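Local coordinates for NimC/NimA family protein (Clostridium acetobutylicum, PDB 2IG6) that binds flavin mononucleotide and, as a NimC/NimA family member with a pyridoxamine 5'-phosphate oxidase-like domain, probably works as a flavin-dependent oxidoreductase, at residues R22-L27 / G49-Y54. Residues are numbered along the deposited sequence; the frame is centred on the assembly and turned at random.
With FMN (flavin mononucleotide), chain D.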
ATOM      1  N   ARG A  22      -6.562  -5.250 -18.402  1.00 38.21           N
ATOM      2  CA  ARG A  22      -5.194  -5.541 -17.992  1.00 37.51           C
ATOM      3  C   ARG A  22      -5.011  -5.356 -16.494  1.00 35.75           C
ATOM      4  O   ARG A  22      -4.416  -6.197 -15.824  1.00 36.25           O
ATOM      5  CB  ARG A  22      -4.193  -4.674 -18.776  1.00 39.18           C
ATOM      6  CG  ARG A  22      -2.717  -4.942 -18.443  1.00 40.19           C
ATOM      7  CD  ARG A  22      -2.365  -6.448 -18.492  1.00 43.44           C
ATOM      8  NE  ARG A  22      -0.954  -6.683 -18.199  1.00 45.28           N
ATOM      9  CZ  ARG A  22      -0.466  -7.736 -17.546  1.00 45.98           C
ATOM     10  NH1 ARG A  22      -1.260  -8.694 -17.075  1.00 50.76           N
ATOM     11  NH2 ARG A  22       0.847  -7.813 -17.332  1.00 49.27           N
ATOM     12  N   ALA A  23      -5.550  -4.265 -15.969  1.00 35.98           N
ATOM     13  CA  ALA A  23      -5.526  -4.008 -14.532  1.00 36.63           C
ATOM     14  C   ALA A  23      -6.274  -5.110 -13.747  1.00 36.62           C
ATOM     15  O   ALA A  23      -5.772  -5.611 -12.753  1.00 37.64           O
ATOM     16  CB  ALA A  23      -6.098  -2.641 -14.227  1.00 37.43           C
ATOM     17  N   LEU A  24      -7.446  -5.507 -14.233  1.00 37.12           N
ATOM     18  CA  LEU A  24      -8.239  -6.540 -13.586  1.00 36.24           C
ATOM     19  C   LEU A  24      -7.451  -7.844 -13.554  1.00 34.89           C
ATOM     20  O   LEU A  24      -7.328  -8.478 -12.504  1.00 37.54           O
ATOM     21  CB  LEU A  24      -9.558  -6.735 -14.339  1.00 36.86           C
ATOM     22  CG  LEU A  24     -10.511  -7.808 -13.805  1.00 35.94           C
ATOM     23  CD1 LEU A  24     -11.064  -7.408 -12.436  1.00 40.74           C
ATOM     24  CD2 LEU A  24     -11.612  -8.043 -14.807  1.00 36.28           C
ATOM     25  N   GLU A  25      -6.914  -8.224 -14.711  1.00 34.64           N
ATOM     26  CA  GLU A  25      -6.116  -9.446 -14.864  1.00 38.06           C
ATOM     27  C   GLU A  25      -4.938  -9.428 -13.910  1.00 35.73           C
ATOM     28  O   GLU A  25      -4.695 -10.406 -13.214  1.00 32.43           O
ATOM     29  CB  GLU A  25      -5.604  -9.560 -16.297  1.00 37.91           C
ATOM     30  CG  GLU A  25      -4.731 -10.770 -16.589  1.00 42.05           C
ATOM     31  CD  GLU A  25      -4.182 -10.735 -18.008  1.00 44.24           C
ATOM     32  OE1 GLU A  25      -3.519  -9.742 -18.372  1.00 47.63           O
ATOM     33  OE2 GLU A  25      -4.438 -11.691 -18.769  1.00 55.81           O
ATOM     34  N   PHE A  26      -4.201  -8.317 -13.911  1.00 34.88           N
ATOM     35  CA  PHE A  26      -3.011  -8.232 -13.088  1.00 36.60           C
ATOM     36  C   PHE A  26      -3.353  -8.270 -11.592  1.00 36.94           C
ATOM     37  O   PHE A  26      -2.690  -8.975 -10.816  1.00 37.01           O
ATOM     38  CB  PHE A  26      -2.143  -7.012 -13.439  1.00 37.79           C
ATOM     39  CG  PHE A  26      -0.782  -7.081 -12.788  1.00 35.11           C
ATOM     40  CD1 PHE A  26       0.249  -7.762 -13.401  1.00 36.43           C
ATOM     41  CD2 PHE A  26      -0.588  -6.571 -11.522  1.00 37.27           C
ATOM     42  CE1 PHE A  26       1.486  -7.889 -12.776  1.00 38.55           C
ATOM     43  CE2 PHE A  26       0.650  -6.688 -10.888  1.00 37.19           C
ATOM     44  CZ  PHE A  26       1.671  -7.342 -11.512  1.00 37.02           C
ATOM     45  N   LEU A  27      -4.384  -7.535 -11.182  1.00 37.23           N
ATOM     46  CA  LEU A  27      -4.808  -7.541  -9.777  1.00 37.19           C
ATOM     47  C   LEU A  27      -5.271  -8.920  -9.322  1.00 39.53           C
ATOM     48  O   LEU A  27      -5.004  -9.311  -8.189  1.00 40.88           O
ATOM     49  CB  LEU A  27      -5.892  -6.489  -9.515  1.00 37.43           C
ATOM     50  CG  LEU A  27      -5.353  -5.043  -9.541  1.00 38.73           C
ATOM     51  CD1 LEU A  27      -6.470  -4.010  -9.449  1.00 37.95           C
ATOM     52  CD2 LEU A  27      -4.327  -4.805  -8.437  1.00 36.55           C
ATOM     53  N   GLY A  49      -8.753  -7.246  -1.540  1.00 40.11           N
ATOM     54  CA  GLY A  49      -8.588  -8.515  -2.242  1.00 40.42           C
ATOM     55  C   GLY A  49      -9.689  -8.959  -3.175  1.00 41.03           C
ATOM     56  O   GLY A  49      -9.688 -10.096  -3.591  1.00 43.77           O
ATOM     57  N   ALA A  50     -10.610  -8.078  -3.503  1.00 38.31           N
ATOM     58  CA  ALA A  50     -11.747  -8.465  -4.346  1.00 40.22           C
ATOM     59  C   ALA A  50     -11.780  -7.430  -5.435  1.00 40.71           C
ATOM     60  O   ALA A  50     -11.665  -6.234  -5.160  1.00 44.73           O
ATOM     61  CB  ALA A  50     -13.038  -8.468  -3.554  1.00 39.52           C
ATOM     62  N   VAL A  51     -11.828  -7.891  -6.669  1.00 39.44           N
ATOM     63  CA  VAL A  51     -12.042  -7.018  -7.807  1.00 37.97           C
ATOM     64  C   VAL A  51     -12.943  -7.734  -8.763  1.00 36.83           C
ATOM     65  O   VAL A  51     -12.935  -8.970  -8.860  1.00 36.28           O
ATOM     66  CB  VAL A  51     -10.721  -6.610  -8.566  1.00 39.34           C
ATOM     67  CG1 VAL A  51      -9.918  -5.660  -7.746  1.00 45.25           C
ATOM     68  CG2 VAL A  51      -9.888  -7.842  -8.941  1.00 38.18           C
ATOM     69  N   PHE A  52     -13.741  -6.956  -9.480  1.00 35.48           N
ATOM     70  CA  PHE A  52     -14.578  -7.504 -10.536  1.00 34.10           C
ATOM     71  C   PHE A  52     -14.834  -6.394 -11.550  1.00 34.89           C
ATOM     72  O   PHE A  52     -14.526  -5.220 -11.284  1.00 35.17           O
ATOM     73  CB  PHE A  52     -15.899  -8.071  -9.981  1.00 35.67           C
ATOM     74  CG  PHE A  52     -16.819  -7.038  -9.409  1.00 32.30           C
ATOM     75  CD1 PHE A  52     -16.672  -6.598  -8.106  1.00 37.40           C
ATOM     76  CD2 PHE A  52     -17.847  -6.501 -10.179  1.00 35.77           C
ATOM     77  CE1 PHE A  52     -17.513  -5.643  -7.577  1.00 36.79           C
ATOM     78  CE2 PHE A  52     -18.702  -5.540  -9.645  1.00 37.03           C
ATOM     79  CZ  PHE A  52     -18.526  -5.118  -8.345  1.00 33.84           C
ATOM     80  N   GLU A  53     -15.344  -6.780 -12.713  1.00 36.45           N
ATOM     81  CA  GLU A  53     -15.707  -5.823 -13.745  1.00 36.61           C
ATOM     82  C   GLU A  53     -17.217  -5.781 -13.946  1.00 37.17           C
ATOM     83  O   GLU A  53     -17.919  -6.807 -13.831  1.00 36.99           O
ATOM     84  CB  GLU A  53     -15.016  -6.157 -15.067  1.00 38.61           C
ATOM     85  CG  GLU A  53     -15.597  -7.340 -15.809  1.00 45.39           C
ATOM     86  CD  GLU A  53     -14.931  -7.579 -17.153  1.00 42.37           C
ATOM     87  OE1 GLU A  53     -15.158  -6.772 -18.084  1.00 46.14           O
ATOM     88  OE2 GLU A  53     -14.198  -8.589 -17.264  1.00 42.04           O
ATOM     89  N   TYR A  54     -17.709  -4.594 -14.293  1.00 35.66           N
ATOM     90  CA  TYR A  54     -19.080  -4.429 -14.678  1.00 36.35           C
ATOM     91  C   TYR A  54     -19.202  -3.231 -15.615  1.00 36.78           C
ATOM     92  O   TYR A  54     -18.687  -2.163 -15.310  1.00 34.79           O
ATOM     93  CB  TYR A  54     -19.965  -4.235 -13.451  1.00 36.53           C
ATOM     94  CG  TYR A  54     -21.437  -4.159 -13.785  1.00 38.27           C
ATOM     95  CD1 TYR A  54     -22.193  -3.085 -13.374  1.00 41.29           C
ATOM     96  CD2 TYR A  54     -22.072  -5.167 -14.503  1.00 42.43           C
ATOM     97  CE1 TYR A  54     -23.538  -2.997 -13.681  1.00 42.55           C
ATOM     98  CE2 TYR A  54     -23.416  -5.092 -14.803  1.00 36.94           C
ATOM     99  CZ  TYR A  54     -24.141  -4.003 -14.395  1.00 39.88           C
ATOM    100  OH  TYR A  54     -25.488  -3.890 -14.678  1.00 42.69           O
TER
HETATM  101  N1  FMN D 339     -11.617  -4.784   3.142  1.00 28.00           N
HETATM  102  C2  FMN D 339     -12.473  -4.258   2.190  1.00 27.57           C
HETATM  103  O2  FMN D 339     -13.233  -3.365   2.530  1.00 30.26           O
HETATM  104  N3  FMN D 339     -12.436  -4.718   0.891  1.00 23.81           N
HETATM  105  C4  FMN D 339     -11.605  -5.754   0.518  1.00 28.30           C
HETATM  106  O4  FMN D 339     -11.450  -6.039  -0.671  1.00 23.98           O
HETATM  107  C4A FMN D 339     -10.736  -6.287   1.477  1.00 29.13           C
HETATM  108  N5  FMN D 339      -9.888  -7.331   1.136  1.00 27.21           N
HETATM  109  C5A FMN D 339      -9.013  -7.829   2.084  1.00 26.60           C
HETATM  110  C6  FMN D 339      -8.135  -8.852   1.731  1.00 26.78           C
HETATM  111  C7  FMN D 339      -7.256  -9.355   2.678  1.00 28.07           C
HETATM  112  C7M FMN D 339      -6.378 -10.501   2.282  1.00 32.30           C
HETATM  113  C8  FMN D 339      -7.264  -8.836   3.976  1.00 27.64           C
HETATM  114  C8M FMN D 339      -6.217  -9.222   4.983  1.00 28.09           C
HETATM  115  C9  FMN D 339      -8.141  -7.838   4.344  1.00 26.72           C
HETATM  116  C9A FMN D 339      -9.024  -7.311   3.376  1.00 22.19           C
HETATM  117  N10 FMN D 339      -9.895  -6.297   3.731  1.00 26.16           N
HETATM  118  C10 FMN D 339     -10.762  -5.791   2.770  1.00 26.94           C
HETATM  119  C1' FMN D 339     -10.063  -5.789   5.133  1.00 26.71           C
HETATM  120  C2' FMN D 339      -9.336  -4.451   5.314  1.00 27.40           C
HETATM  121  O2' FMN D 339      -7.920  -4.582   5.138  1.00 25.37           O
HETATM  122  C3' FMN D 339      -9.666  -3.935   6.704  1.00 31.53           C
HETATM  123  O3' FMN D 339     -11.079  -3.910   6.920  1.00 28.71           O
HETATM  124  C4' FMN D 339      -9.071  -2.551   6.957  1.00 26.33           C
HETATM  125  O4' FMN D 339      -9.076  -2.341   8.349  1.00 28.85           O
HETATM  126  C5' FMN D 339      -9.902  -1.445   6.305  1.00 25.05           C
HETATM  127  O5' FMN D 339      -9.231  -0.190   6.271  1.00 25.83           O
HETATM  128  P   FMN D 339      -9.553   0.901   7.409  1.00 26.57           P
HETATM  129  O1P FMN D 339      -8.748   2.126   7.186  1.00 28.09           O
HETATM  130  O2P FMN D 339      -9.214   0.260   8.736  1.00 26.67           O
HETATM  131  O3P FMN D 339     -11.033   1.223   7.396  1.00 26.83           O
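Leu24 reaches from the helix to Val51 with one methyl and to Glu53 with the other, so its branched end makes most of this contact. With CG anti to the backbone N (chi1 179°), the branch lies beside the carbonyl carbon, and from there CD1 of Leu24 meets Val51 CG2 at 3.7 Å; the two side chains run antiparallel alongside each other. The same CD1 also lies over the backbone of Phe52, 4.0 Å from its CA. One helical turn on, Leu27 lies roughly perpendicular to Val51, its CD1 a looser 4.2 Å from Val51 CG1. Val51 thus spreads its two methyls between two leucines, and the side-chain contacts here are buried and apolar.

The other end is more open. Leu24 CD2 lies across the partly exposed chain of Glu53, 3.9 Å from its CB and 3.6 Å from its OE2, the oxygen that is salt-bridged to Lys21.

At the start of 49-54, Gly49 N donates a nearly straight 3.1 Å hydrogen bond to FMN O4. Gly49 and Ala50 belong to the FMN pocket, and the same segment continues from there to Val51 and its packing against helix 13-30. Leu24 also touches Leu58 on strand 57-63, the antiparallel partner of strand 52-54, while Phe52 turns from the helix to stack on Tyr59 and pack against helix 102-111.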